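PDB 6EO5: PpBBE-like 1 D396N from Physcomitrella patens subsp. patens, which acts as a cellobiose oxidase, an FAD-dependent member of the berberine bridge enzyme family within the VAO flavoproteins. Local coordinates for residues G21-A26 with V57-N62; E84-G89 with N463-I468; L95-E100 with Y205-Q210; V176-T181 with Q459-F464. All blocks are in the same frame, centred on the assembly; numbering follows the deposited sequence.

The four contacts illustrate how chemistry follows depth in a flavoprotein. Contact 1 is a surface contact resting on side-chain amides and one weak hydrogen bond, whereas the touching residues of contacts 2, 3 and 4 are mostly or wholly buried. Contact 3 is apolar, and strand 207-217 adds hydrogen bonds to the adenine; contact 2 meets the same FAD at one phosphate, through Ser87. Contacts 2 and 4 share Asn463 and Phe464, so the C-terminal tail joins both. Contact 4 combines a buried aliphatic-aromatic patch with a glycosylated turn. Val60 packs on Met99, Ile207 and Val176, carrying helix 57-70 of contact 1 against contacts 3 and 4.

Contact 1: residues G21-A26 with V57-N62; sequences GGARTA and VAQVQN
A surface contact, small and made mostly by side-chain amides packing on a glycine-rich turn, joins Gly21 and Ala23 to Gln59 and Asn62, where the end of helix 14-21 meets the start of helix 57-70. Gln59 does most of the touching. Its chi1 of -66° sets CG beside the backbone N, and from it the extended chain reaches across to the turn, where the amide lies against Ala23. NE2 gives a weak hydrogen bond to Gly21 O at 3.5 Å, bent to 138°, while Gln59 OE1 lies 3.2 Å from Ala23 CB and accepts a firmer bond from the backbone N of Thr55. Gly22, with positive phi, is where the chain leaves the helix and turns toward strand 24-26, the edge of a mixed four-stranded sheet. In that sheet strands 50-53 and 74-77 are parallel with 95-98 between them, and helix 57-70 is the connection of this beta-alpha-beta crossover. One helical turn beyond Gln59, the amide of Asn62 packs on Gly21, with Asn62 CG 3.8 Å from Gly21 CA. Asn62 ND2 and Gly21 N, both donors, lie side by side without bonding.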
# COMPACT_ATOMS: atom_id res chain seq x y z
N GLY A 21 -17.39 25.50 -9.75
CA GLY A 21 -17.76 24.43 -8.85
C GLY A 21 -17.69 24.80 -7.38
O GLY A 21 -18.41 24.23 -6.56
N GLY A 22 -16.82 25.75 -7.04
CA GLY A 22 -16.75 26.29 -5.70
C GLY A 22 -15.82 25.57 -4.74
O GLY A 22 -15.74 25.97 -3.57
N ALA A 23 -15.13 24.53 -5.19
CA ALA A 23 -14.19 23.87 -4.29
C ALA A 23 -12.99 24.78 -4.02
O ALA A 23 -12.67 25.67 -4.81
CB ALA A 23 -13.72 22.55 -4.88
N ARG A 24 -12.34 24.55 -2.89
CA ARG A 24 -11.09 25.25 -2.60
C ARG A 24 -10.02 24.88 -3.62
O ARG A 24 -9.97 23.74 -4.11
CB ARG A 24 -10.62 24.90 -1.19
CG ARG A 24 -9.25 25.42 -0.83
CD ARG A 24 -8.99 25.24 0.66
NE ARG A 24 -9.10 23.85 1.10
CZ ARG A 24 -8.05 23.06 1.31
NH1 ARG A 24 -6.82 23.53 1.12
NH2 ARG A 24 -8.23 21.80 1.72
N THR A 25 -9.18 25.85 -3.98
CA THR A 25 -8.10 25.61 -4.93
C THR A 25 -6.82 26.26 -4.44
O THR A 25 -6.82 27.08 -3.52
CB THR A 25 -8.42 26.13 -6.34
OG1 THR A 25 -8.55 27.56 -6.32
CG2 THR A 25 -9.68 25.48 -6.89
N ALA A 26 -5.71 25.88 -5.07
CA ALA A 26 -4.42 26.53 -4.87
C ALA A 26 -3.68 26.51 -6.20
O ALA A 26 -3.65 25.48 -6.88
CB ALA A 26 -3.60 25.84 -3.79
N VAL A 57 -19.42 15.38 -4.40
CA VAL A 57 -19.34 14.68 -5.69
C VAL A 57 -19.50 15.66 -6.84
O VAL A 57 -18.85 15.53 -7.88
CB VAL A 57 -20.40 13.57 -5.75
CG1 VAL A 57 -20.45 12.96 -7.15
CG2 VAL A 57 -20.13 12.51 -4.71
N ALA A 58 -20.37 16.66 -6.67
CA ALA A 58 -20.52 17.68 -7.70
C ALA A 58 -19.18 18.31 -8.04
O ALA A 58 -18.88 18.54 -9.22
CB ALA A 58 -21.51 18.75 -7.23
N GLN A 59 -18.36 18.58 -7.02
CA GLN A 59 -17.10 19.28 -7.26
C GLN A 59 -16.07 18.37 -7.92
O GLN A 59 -15.26 18.82 -8.74
CB GLN A 59 -16.57 19.84 -5.94
CG GLN A 59 -17.45 20.92 -5.36
CD GLN A 59 -16.91 21.45 -4.07
OE1 GLN A 59 -16.04 20.85 -3.45
NE2 GLN A 59 -17.42 22.60 -3.64
N VAL A 60 -16.10 17.08 -7.58
CA VAL A 60 -15.29 16.11 -8.32
C VAL A 60 -15.68 16.13 -9.79
O VAL A 60 -14.82 16.22 -10.67
CB VAL A 60 -15.43 14.70 -7.71
CG1 VAL A 60 -14.67 13.69 -8.55
CG2 VAL A 60 -14.93 14.69 -6.28
N GLN A 61 -16.98 16.08 -10.06
CA GLN A 61 -17.46 16.18 -11.44
C GLN A 61 -17.01 17.47 -12.11
O GLN A 61 -16.71 17.48 -13.31
CB GLN A 61 -18.98 16.06 -11.46
CG GLN A 61 -19.46 14.64 -11.28
CD GLN A 61 -20.92 14.56 -10.89
OE1 GLN A 61 -21.41 15.35 -10.08
NE2 GLN A 61 -21.63 13.58 -11.47
N ASN A 62 -16.93 18.56 -11.34
CA ASN A 62 -16.45 19.82 -11.91
C ASN A 62 -14.99 19.72 -12.31
O ASN A 62 -14.61 20.14 -13.41
CB ASN A 62 -16.64 20.95 -10.91
CG ASN A 62 -15.92 22.21 -11.34
OD1 ASN A 62 -14.76 22.43 -11.00
ND2 ASN A 62 -16.60 23.04 -12.11

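Contact 2: residues E84-G89 with N463-I468; sequences EDYSLG and NFPQSI. With FAD (flavin-adenine dinucleotide), chain C.
Tyr86 CG is anti to the carbonyl carbon (chi1 -74°) and Phe464 CG stands between backbone N and carbonyl carbon (chi1 60°), and from these positions the two rings meet obliquely, centroids 4.9 Å apart and planes at 55°. Phe464 CD2 sits over one face of the tyrosine ring toward its rim, and Glu84 CB covers the centre of the opposite face. Pro465 adds its CG, 3.8 Å from Tyr86 CE1. At the ring's edge, in its plane, Tyr86 OH donates to Gln466 OE1; the modelled 2.4 Å is too short to be trusted. The Gln466 amide stands almost perpendicular to the ring and is held at its other end by NE2 bonding to Asp433 O. An alanine in place of Tyr86 would probably leave Gln466 OE1 without this donor and open a gap beside Phe464 and Pro465. Tyr86 and Ser87 belong to the FAD pocket, where the berberine-like C-terminal segment meets the FAD-binding domain, and Ser87 OG donates to FAD O1A at 2.6 Å. Segment 84-89 lies in the loop between strands 74-77 and 95-98; the tail 463-468 follows helix 446-456, on which Ile468 packs, while Gln466 touches Leu438 and Tyr441 of helix 438-442.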
# COMPACT_ATOMS: atom_id res chain seq x y z
N GLU A 84 6.36 6.68 -6.47
CA GLU A 84 6.82 7.37 -7.67
C GLU A 84 6.17 8.74 -7.84
O GLU A 84 6.22 9.31 -8.93
CB GLU A 84 6.57 6.50 -8.90
CG GLU A 84 7.36 5.21 -8.93
CD GLU A 84 8.80 5.41 -9.36
OE1 GLU A 84 9.39 6.46 -9.03
OE2 GLU A 84 9.36 4.52 -10.04
N ASP A 85 5.55 9.27 -6.79
CA ASP A 85 4.91 10.59 -6.83
C ASP A 85 3.81 10.67 -7.88
O ASP A 85 3.56 11.74 -8.44
CB ASP A 85 5.95 11.69 -7.04
CG ASP A 85 6.83 11.86 -5.84
OD1 ASP A 85 6.28 11.91 -4.72
OD2 ASP A 85 8.07 11.92 -5.99
N TYR A 86 3.12 9.56 -8.11
CA TYR A 86 2.08 9.53 -9.13
C TYR A 86 0.83 10.31 -8.73
O TYR A 86 -0.00 10.60 -9.59
CB TYR A 86 1.70 8.09 -9.46
CG TYR A 86 2.72 7.33 -10.28
CD1 TYR A 86 3.67 8.00 -11.06
CD2 TYR A 86 2.74 5.94 -10.28
CE1 TYR A 86 4.60 7.28 -11.83
CE2 TYR A 86 3.65 5.22 -11.03
CZ TYR A 86 4.58 5.89 -11.81
OH TYR A 86 5.48 5.16 -12.56
N SER A 87 0.65 10.62 -7.44
CA SER A 87 -0.49 11.45 -7.06
C SER A 87 -0.16 12.94 -7.15
O SER A 87 -1.02 13.77 -6.84
CB SER A 87 -0.98 11.08 -5.66
OG SER A 87 0.05 11.16 -4.71
N LEU A 88 1.07 13.29 -7.54
CA LEU A 88 1.34 14.61 -8.10
C LEU A 88 1.22 14.60 -9.61
O LEU A 88 1.39 15.64 -10.24
CB LEU A 88 2.73 15.10 -7.68
CG LEU A 88 2.82 15.42 -6.19
CD1 LEU A 88 4.22 15.78 -5.78
CD2 LEU A 88 1.83 16.51 -5.78
N GLY A 89 0.93 13.45 -10.21
CA GLY A 89 0.75 13.32 -11.65
C GLY A 89 1.75 12.41 -12.33
O GLY A 89 1.45 11.87 -13.41
N ASN A 463 -4.63 9.33 -16.71
CA ASN A 463 -3.41 8.58 -17.02
C ASN A 463 -2.25 9.05 -16.13
O ASN A 463 -2.27 10.15 -15.57
CB ASN A 463 -3.02 8.72 -18.50
CG ASN A 463 -2.74 10.15 -18.90
OD1 ASN A 463 -1.71 10.74 -18.54
ND2 ASN A 463 -3.67 10.74 -19.63
N PHE A 464 -1.25 8.19 -16.03
CA PHE A 464 0.04 8.49 -15.43
C PHE A 464 1.04 7.49 -16.01
O PHE A 464 0.64 6.58 -16.75
CB PHE A 464 -0.02 8.40 -13.89
CG PHE A 464 -0.43 7.05 -13.36
CD1 PHE A 464 -1.75 6.63 -13.42
CD2 PHE A 464 0.51 6.21 -12.76
CE1 PHE A 464 -2.12 5.39 -12.93
CE2 PHE A 464 0.14 4.98 -12.27
CZ PHE A 464 -1.17 4.57 -12.36
N PRO A 465 2.37 7.65 -15.74
CA PRO A 465 3.34 6.76 -16.41
C PRO A 465 3.02 5.27 -16.35
O PRO A 465 3.51 4.53 -17.20
CB PRO A 465 4.65 7.07 -15.68
CG PRO A 465 4.54 8.50 -15.38
CD PRO A 465 3.07 8.75 -15.04
N GLN A 466 2.20 4.80 -15.40
CA GLN A 466 1.85 3.38 -15.34
C GLN A 466 0.35 3.17 -15.19
O GLN A 466 -0.09 2.27 -14.48
CB GLN A 466 2.63 2.68 -14.24
CG GLN A 466 4.01 2.21 -14.69
CD GLN A 466 4.94 1.90 -13.54
OE1 GLN A 466 5.19 2.75 -12.68
NE2 GLN A 466 5.44 0.67 -13.50
N SER A 467 -0.45 3.97 -15.87
CA SER A 467 -1.88 3.71 -15.95
C SER A 467 -2.16 2.55 -16.90
O SER A 467 -1.36 2.20 -17.77
CB SER A 467 -2.63 4.96 -16.41
OG SER A 467 -2.03 5.57 -17.55
N ILE A 468 -3.32 1.92 -16.72
CA ILE A 468 -3.68 0.84 -17.64
C ILE A 468 -3.78 1.40 -19.05
O ILE A 468 -4.40 2.46 -19.26
CB ILE A 468 -5.00 0.17 -17.20
CG1 ILE A 468 -4.92 -0.30 -15.73
CG2 ILE A 468 -5.32 -1.02 -18.08
CD1 ILE A 468 -3.85 -1.35 -15.44
PA FAD C . -1.47 8.31 -3.14
O1A FAD C . -0.10 8.78 -3.59
O2A FAD C . -2.38 9.46 -2.78
O5B FAD C . -2.20 7.32 -4.18
C5B FAD C . -1.48 6.33 -4.88
C4B FAD C . -2.12 6.05 -6.24
O4B FAD C . -3.51 5.82 -6.09
C3B FAD C . -1.98 7.23 -7.19
O3B FAD C . -1.91 6.73 -8.51
C2B FAD C . -3.29 7.95 -7.01
O2B FAD C . -3.62 8.73 -8.14
C1B FAD C . -4.26 6.80 -6.78
N9A FAD C . -5.43 7.28 -6.01
C8A FAD C . -5.40 7.96 -4.82
N7A FAD C . -6.67 8.25 -4.45
C5A FAD C . -7.51 7.77 -5.40
C6A FAD C . -8.89 7.81 -5.52
N6A FAD C . -9.62 8.40 -4.58
N1A FAD C . -9.49 7.23 -6.61
C2A FAD C . -8.72 6.63 -7.58
N3A FAD C . -7.34 6.60 -7.46
C4A FAD C . -6.75 7.17 -6.39
N1 FAD C . 1.72 -0.75 1.64
C2 FAD C . 1.16 -1.89 2.22
O2 FAD C . 0.49 -2.72 1.57
N3 FAD C . 1.33 -2.09 3.58
C4 FAD C . 2.06 -1.20 4.34
O4 FAD C . 2.19 -1.40 5.54
C4X FAD C . 2.62 -0.07 3.76
N5 FAD C . 3.30 0.84 4.53
C5X FAD C . 3.57 2.10 4.03
C6 FAD C . 4.13 3.06 4.87
C7 FAD C . 4.32 4.39 4.46
C7M FAD C . 4.91 5.41 5.41
C8 FAD C . 4.03 4.72 3.12
C8M FAD C . 4.31 6.11 2.57
C9 FAD C . 3.54 3.71 2.26
C9A FAD C . 3.29 2.40 2.70
N10 FAD C . 2.85 1.37 1.86
C10 FAD C . 2.41 0.18 2.41
C1' FAD C . 2.57 1.61 0.42
C2' FAD C . 1.12 2.08 0.26
O2' FAD C . 0.19 1.02 0.34
C3' FAD C . 0.98 2.75 -1.08
O3' FAD C . 1.90 3.82 -1.08
C4' FAD C . -0.46 3.23 -1.28
O4' FAD C . -0.76 3.18 -2.66
C5' FAD C . -0.65 4.63 -0.70
O5' FAD C . -1.93 5.17 -0.97
P FAD C . -2.14 6.76 -0.78
O1P FAD C . -3.60 7.10 -0.97
O2P FAD C . -1.59 7.29 0.52
O3P FAD C . -1.13 7.38 -1.87

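Contact 3: residues L95-E100 with Y205-Q210; sequences LVVDME and YGIVTQ. With FAD (flavin-adenine dinucleotide), chain C.
Met99 and Val97 face Ile207 and Thr209 across the layer between two sheets of the FAD-binding fold: strand 95-98 belongs to the mixed four-stranded sheet, strand 207-217 to the antiparallel one that receives the adenine. The close part is Met99. Its chain bends at chi2 and chi3, and chi3 of -77° turns CE toward strand 207-217, where it meets Thr209 CG2 at 3.8 Å. Met99 SD lies equally near Ile207 CG2. Val97 marks the looser end, its CG2 coming only to 4.2 Å from Ile207 CD1, and the backbones stay well apart, with Val97 CA 8.6 Å from Ile207 CA. Toward solvent the contact gives way to partly exposed Glu100, whose backbone N closes an Asx turn on Asp98 OD1; Asp98 OD2 forms a salt bridge with Arg77. On the other segment Thr209 and Gln210 form a classic beta bulge opposite Gln174, and Thr209 OG1 bonds to Gln174 O. Just before the bulge, Val208 hydrogen-bonds the adenine through its backbone: Val208 N donates to FAD N1A at 3.0 Å, and FAD N6A gives an almost straight bond (175°) to Val208 O, the same oxygen that Met99 CE approaches to 3.6 Å.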
# COMPACT_ATOMS: atom_id res chain seq x y z
N LEU A 95 -3.73 18.51 -12.99
CA LEU A 95 -4.66 18.95 -11.94
C LEU A 95 -4.73 17.85 -10.90
O LEU A 95 -5.20 16.74 -11.19
CB LEU A 95 -6.04 19.24 -12.51
CG LEU A 95 -7.14 19.54 -11.48
CD1 LEU A 95 -6.85 20.83 -10.72
CD2 LEU A 95 -8.52 19.59 -12.13
N VAL A 96 -4.27 18.15 -9.69
CA VAL A 96 -4.32 17.20 -8.57
C VAL A 96 -5.64 17.39 -7.85
O VAL A 96 -5.91 18.46 -7.30
CB VAL A 96 -3.14 17.39 -7.61
CG1 VAL A 96 -3.32 16.48 -6.39
CG2 VAL A 96 -1.80 17.12 -8.31
N VAL A 97 -6.45 16.34 -7.82
CA VAL A 97 -7.74 16.36 -7.14
C VAL A 97 -7.54 15.71 -5.77
O VAL A 97 -7.72 14.50 -5.59
CB VAL A 97 -8.81 15.65 -7.96
CG1 VAL A 97 -10.17 15.74 -7.25
CG2 VAL A 97 -8.85 16.24 -9.35
N ASP A 98 -7.16 16.52 -4.79
CA ASP A 98 -6.92 16.05 -3.43
C ASP A 98 -8.26 15.75 -2.75
O ASP A 98 -9.08 16.65 -2.56
CB ASP A 98 -6.12 17.08 -2.65
CG ASP A 98 -5.73 16.62 -1.27
OD1 ASP A 98 -6.60 16.11 -0.52
OD2 ASP A 98 -4.55 16.76 -0.92
N MET A 99 -8.47 14.49 -2.37
CA MET A 99 -9.74 14.01 -1.86
C MET A 99 -9.86 14.13 -0.33
O MET A 99 -10.67 13.41 0.28
CB MET A 99 -9.97 12.57 -2.30
CG MET A 99 -10.09 12.43 -3.80
SD MET A 99 -11.58 13.25 -4.42
CE MET A 99 -12.84 12.05 -3.95
N GLU A 100 -9.10 15.03 0.28
CA GLU A 100 -9.02 15.13 1.74
C GLU A 100 -10.38 15.39 2.38
O GLU A 100 -10.58 15.05 3.56
CB GLU A 100 -8.06 16.26 2.07
CG GLU A 100 -7.79 16.54 3.50
CD GLU A 100 -6.77 17.65 3.63
OE1 GLU A 100 -6.84 18.62 2.82
OE2 GLU A 100 -5.87 17.52 4.49
N TYR A 205 -9.20 4.37 -13.73
CA TYR A 205 -10.61 4.20 -14.08
C TYR A 205 -11.50 5.31 -13.54
O TYR A 205 -12.72 5.21 -13.67
CB TYR A 205 -11.13 2.85 -13.58
CG TYR A 205 -10.39 1.68 -14.19
CD1 TYR A 205 -9.25 1.17 -13.59
CD2 TYR A 205 -10.81 1.11 -15.38
CE1 TYR A 205 -8.56 0.11 -14.15
CE2 TYR A 205 -10.13 0.05 -15.95
CZ TYR A 205 -9.00 -0.45 -15.33
OH TYR A 205 -8.32 -1.51 -15.90
N GLY A 206 -10.93 6.36 -12.97
CA GLY A 206 -11.74 7.42 -12.43
C GLY A 206 -11.38 7.70 -10.99
O GLY A 206 -10.41 7.16 -10.45
N ILE A 207 -12.18 8.54 -10.36
CA ILE A 207 -11.89 9.06 -9.02
C ILE A 207 -12.87 8.40 -8.06
O ILE A 207 -14.05 8.76 -8.02
CB ILE A 207 -11.99 10.58 -8.98
CG1 ILE A 207 -11.00 11.17 -9.98
CG2 ILE A 207 -11.76 11.09 -7.56
CD1 ILE A 207 -10.94 12.65 -9.99
N VAL A 208 -12.39 7.43 -7.28
CA VAL A 208 -13.21 6.80 -6.25
C VAL A 208 -13.53 7.84 -5.18
O VAL A 208 -12.63 8.53 -4.67
CB VAL A 208 -12.51 5.58 -5.65
CG1 VAL A 208 -13.29 5.05 -4.44
CG2 VAL A 208 -12.36 4.49 -6.70
N THR A 209 -14.81 7.96 -4.83
CA THR A 209 -15.23 8.90 -3.80
C THR A 209 -15.52 8.23 -2.46
O THR A 209 -15.32 8.86 -1.42
CB THR A 209 -16.46 9.68 -4.24
OG1 THR A 209 -17.48 8.76 -4.66
CG2 THR A 209 -16.11 10.62 -5.39
N GLN A 210 -15.97 6.98 -2.46
CA GLN A 210 -16.13 6.28 -1.20
C GLN A 210 -15.98 4.77 -1.39
O GLN A 210 -16.18 4.24 -2.49
CB GLN A 210 -17.46 6.61 -0.53
CG GLN A 210 -18.69 6.00 -1.18
CD GLN A 210 -19.89 6.07 -0.25
OE1 GLN A 210 -19.99 6.98 0.58
NE2 GLN A 210 -20.79 5.10 -0.37
PA FAD C . -1.47 8.31 -3.14
O1A FAD C . -0.10 8.78 -3.59
O2A FAD C . -2.38 9.46 -2.78
O5B FAD C . -2.20 7.32 -4.18
C5B FAD C . -1.48 6.33 -4.88
C4B FAD C . -2.12 6.05 -6.24
O4B FAD C . -3.51 5.82 -6.09
C3B FAD C . -1.98 7.23 -7.19
O3B FAD C . -1.91 6.73 -8.51
C2B FAD C . -3.29 7.95 -7.01
O2B FAD C . -3.62 8.73 -8.14
C1B FAD C . -4.26 6.80 -6.78
N9A FAD C . -5.43 7.28 -6.01
C8A FAD C . -5.40 7.96 -4.82
N7A FAD C . -6.67 8.25 -4.45
C5A FAD C . -7.51 7.77 -5.40
C6A FAD C . -8.89 7.81 -5.52
N6A FAD C . -9.62 8.40 -4.58
N1A FAD C . -9.49 7.23 -6.61
C2A FAD C . -8.72 6.63 -7.58
N3A FAD C . -7.34 6.60 -7.46
C4A FAD C . -6.75 7.17 -6.39
N1 FAD C . 1.72 -0.75 1.64
C2 FAD C . 1.16 -1.89 2.22
O2 FAD C . 0.49 -2.72 1.57
N3 FAD C . 1.33 -2.09 3.58
C4 FAD C . 2.06 -1.20 4.34
O4 FAD C . 2.19 -1.40 5.54
C4X FAD C . 2.62 -0.07 3.76
N5 FAD C . 3.30 0.84 4.53
C5X FAD C . 3.57 2.10 4.03
C6 FAD C . 4.13 3.06 4.87
C7 FAD C . 4.32 4.39 4.46
C7M FAD C . 4.91 5.41 5.41
C8 FAD C . 4.03 4.72 3.12
C8M FAD C . 4.31 6.11 2.57
C9 FAD C . 3.54 3.71 2.26
C9A FAD C . 3.29 2.40 2.70
N10 FAD C . 2.85 1.37 1.86
C10 FAD C . 2.41 0.18 2.41
C1' FAD C . 2.57 1.61 0.42
C2' FAD C . 1.12 2.08 0.26
O2' FAD C . 0.19 1.02 0.34
C3' FAD C . 0.98 2.75 -1.08
O3' FAD C . 1.90 3.82 -1.08
C4' FAD C . -0.46 3.23 -1.28
O4' FAD C . -0.76 3.18 -2.66
C5' FAD C . -0.65 4.63 -0.70
O5' FAD C . -1.93 5.17 -0.97
P FAD C . -2.14 6.76 -0.78
O1P FAD C . -3.60 7.10 -0.97
O2P FAD C . -1.59 7.29 0.52
O3P FAD C . -1.13 7.38 -1.87

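Contact 4: residues V176-T181 with Q459-F464; sequences VAANGT and QNVFNF. With NAG (2-acetamido-2-deoxy-beta-D-glucopyranose), chain D.
The beta hairpin joining strands 170-176 and 182-186 carries an N-linked glycan at its Asn-Gly-Thr sequon and, just before it, sets Ala178 against Val461 and Phe462 of the C-terminal tail. A type I turn runs from Ala177 to Gly180. Ala178 CB touches Val461 CG2 at 4.0 Å, and Ala178 CA lies 3.7 Å from Phe462 CE2. The phenyl ring also presents its edge to the backbone, with Ala177 C near the ring plane. Away from this apolar patch, Asn179 ND2 is bonded covalently to C1 of the N-acetylglucosamine. Asn179 CG stands between its backbone N and carbonyl carbon (chi1 72°), and its OD1 is gripped twice from the same face of the amide plane. Thr181 N donates at 3.2 Å to Asn179 OD1, nearly straight, which makes an Asx turn; Thr181 OG1 donates at 3.1 Å to that oxygen from above the plane. Thr181 OG1 in turn accepts from the sugar's N2 at 2.7 Å, bridging asparagine and glycan. An alanine in place of Thr181 would break the sequon, so Asn179 would probably go unglycosylated, and its OD1 would keep the Thr181 N bond but lose the hydroxyl's. In the tail, Asn463 ND2 bonds to Asn460 O, while Asp457, just beyond helix 446-456, accepts from the backbone N of Val461 and of Phe462. Phe462 packs on Val64 of helix 57-70 and Ile74 of strand 74-77, Val461 lies on Lys68 of the same helix, and Val176 is backbone-bonded to Ile207 of strand 207-217.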
# COMPACT_ATOMS: atom_id res chain seq x y z
N VAL A 176 -16.40 8.80 -9.76
CA VAL A 176 -16.76 9.71 -10.85
C VAL A 176 -15.96 9.28 -12.07
O VAL A 176 -14.72 9.36 -12.06
CB VAL A 176 -16.47 11.17 -10.47
CG1 VAL A 176 -16.71 12.10 -11.64
CG2 VAL A 176 -17.30 11.57 -9.26
N ALA A 177 -16.65 8.83 -13.12
CA ALA A 177 -15.99 8.29 -14.30
C ALA A 177 -15.51 9.41 -15.24
O ALA A 177 -15.67 10.61 -14.96
CB ALA A 177 -16.91 7.32 -15.03
N ALA A 178 -14.90 9.02 -16.36
CA ALA A 178 -14.29 10.00 -17.25
C ALA A 178 -15.34 10.87 -17.92
O ALA A 178 -15.10 12.07 -18.15
CB ALA A 178 -13.42 9.30 -18.30
N ASN A 179 -16.50 10.30 -18.26
CA ASN A 179 -17.55 11.10 -18.88
C ASN A 179 -18.39 11.86 -17.86
O ASN A 179 -19.35 12.53 -18.25
CB ASN A 179 -18.43 10.21 -19.79
CG ASN A 179 -19.34 9.24 -19.03
OD1 ASN A 179 -19.45 9.28 -17.81
ND2 ASN A 179 -20.01 8.36 -19.79
N GLY A 180 -18.06 11.78 -16.57
CA GLY A 180 -18.69 12.60 -15.55
C GLY A 180 -19.74 11.92 -14.70
O GLY A 180 -20.12 12.48 -13.66
N THR A 181 -20.23 10.74 -15.08
CA THR A 181 -21.29 10.07 -14.35
C THR A 181 -20.77 9.45 -13.05
O THR A 181 -19.69 8.86 -13.02
CB THR A 181 -21.90 8.96 -15.21
OG1 THR A 181 -22.29 9.50 -16.48
CG2 THR A 181 -23.11 8.36 -14.54
N GLN A 459 -10.97 8.04 -24.05
CA GLN A 459 -10.13 9.21 -24.32
C GLN A 459 -8.88 9.27 -23.44
O GLN A 459 -8.12 10.24 -23.58
CB GLN A 459 -10.92 10.51 -24.11
CG GLN A 459 -12.29 10.55 -24.74
CD GLN A 459 -12.29 10.03 -26.15
OE1 GLN A 459 -11.40 10.35 -26.96
NE2 GLN A 459 -13.27 9.19 -26.47
N ASN A 460 -8.68 8.31 -22.55
CA ASN A 460 -7.51 8.29 -21.67
C ASN A 460 -7.41 9.58 -20.86
O ASN A 460 -6.33 10.16 -20.71
CB ASN A 460 -6.23 8.04 -22.47
CG ASN A 460 -5.08 7.53 -21.61
OD1 ASN A 460 -5.28 6.83 -20.62
ND2 ASN A 460 -3.86 7.91 -21.99
N VAL A 461 -8.55 10.04 -20.34
CA VAL A 461 -8.58 11.24 -19.51
C VAL A 461 -7.68 11.08 -18.30
O VAL A 461 -6.91 11.98 -17.94
CB VAL A 461 -10.02 11.55 -19.07
CG1 VAL A 461 -10.04 12.78 -18.18
CG2 VAL A 461 -10.93 11.73 -20.27
N PHE A 462 -7.78 9.92 -17.63
CA PHE A 462 -7.04 9.59 -16.42
C PHE A 462 -5.82 8.74 -16.79
O PHE A 462 -5.97 7.56 -17.13
CB PHE A 462 -7.92 8.84 -15.43
CG PHE A 462 -9.14 9.60 -14.97
CD1 PHE A 462 -9.01 10.75 -14.21
CD2 PHE A 462 -10.42 9.12 -15.24
CE1 PHE A 462 -10.13 11.44 -13.76
CE2 PHE A 462 -11.54 9.80 -14.79
CZ PHE A 462 -11.40 10.96 -14.05
N ASN A 463 -4.63 9.33 -16.71
CA ASN A 463 -3.41 8.58 -17.02
C ASN A 463 -2.25 9.05 -16.13
O ASN A 463 -2.27 10.15 -15.57
CB ASN A 463 -3.02 8.72 -18.50
CG ASN A 463 -2.74 10.15 -18.90
OD1 ASN A 463 -1.71 10.74 -18.54
ND2 ASN A 463 -3.67 10.74 -19.63
N PHE A 464 -1.25 8.19 -16.03
CA PHE A 464 0.04 8.49 -15.43
C PHE A 464 1.04 7.49 -16.01
O PHE A 464 0.64 6.58 -16.75
CB PHE A 464 -0.02 8.40 -13.89
CG PHE A 464 -0.43 7.05 -13.36
CD1 PHE A 464 -1.75 6.63 -13.42
CD2 PHE A 464 0.51 6.21 -12.76
CE1 PHE A 464 -2.12 5.39 -12.93
CE2 PHE A 464 0.14 4.98 -12.27
CZ PHE A 464 -1.17 4.57 -12.36
C1 NAG D . -20.93 7.36 -19.27
C2 NAG D . -22.39 7.71 -19.51
C3 NAG D . -23.29 6.72 -18.78
C4 NAG D . -22.98 5.30 -19.24
C5 NAG D . -21.49 4.99 -19.09
C6 NAG D . -21.09 3.67 -19.71
C7 NAG D . -22.82 10.09 -19.99
C8 NAG D . -22.69 9.72 -21.44
N2 NAG D . -22.68 9.08 -19.11
O3 NAG D . -24.66 7.02 -19.01
O4 NAG D . -23.76 4.37 -18.50
O5 NAG D . -20.68 6.00 -19.73
O6 NAG D . -20.45 3.88 -20.96
O7 NAG D . -23.05 11.24 -19.62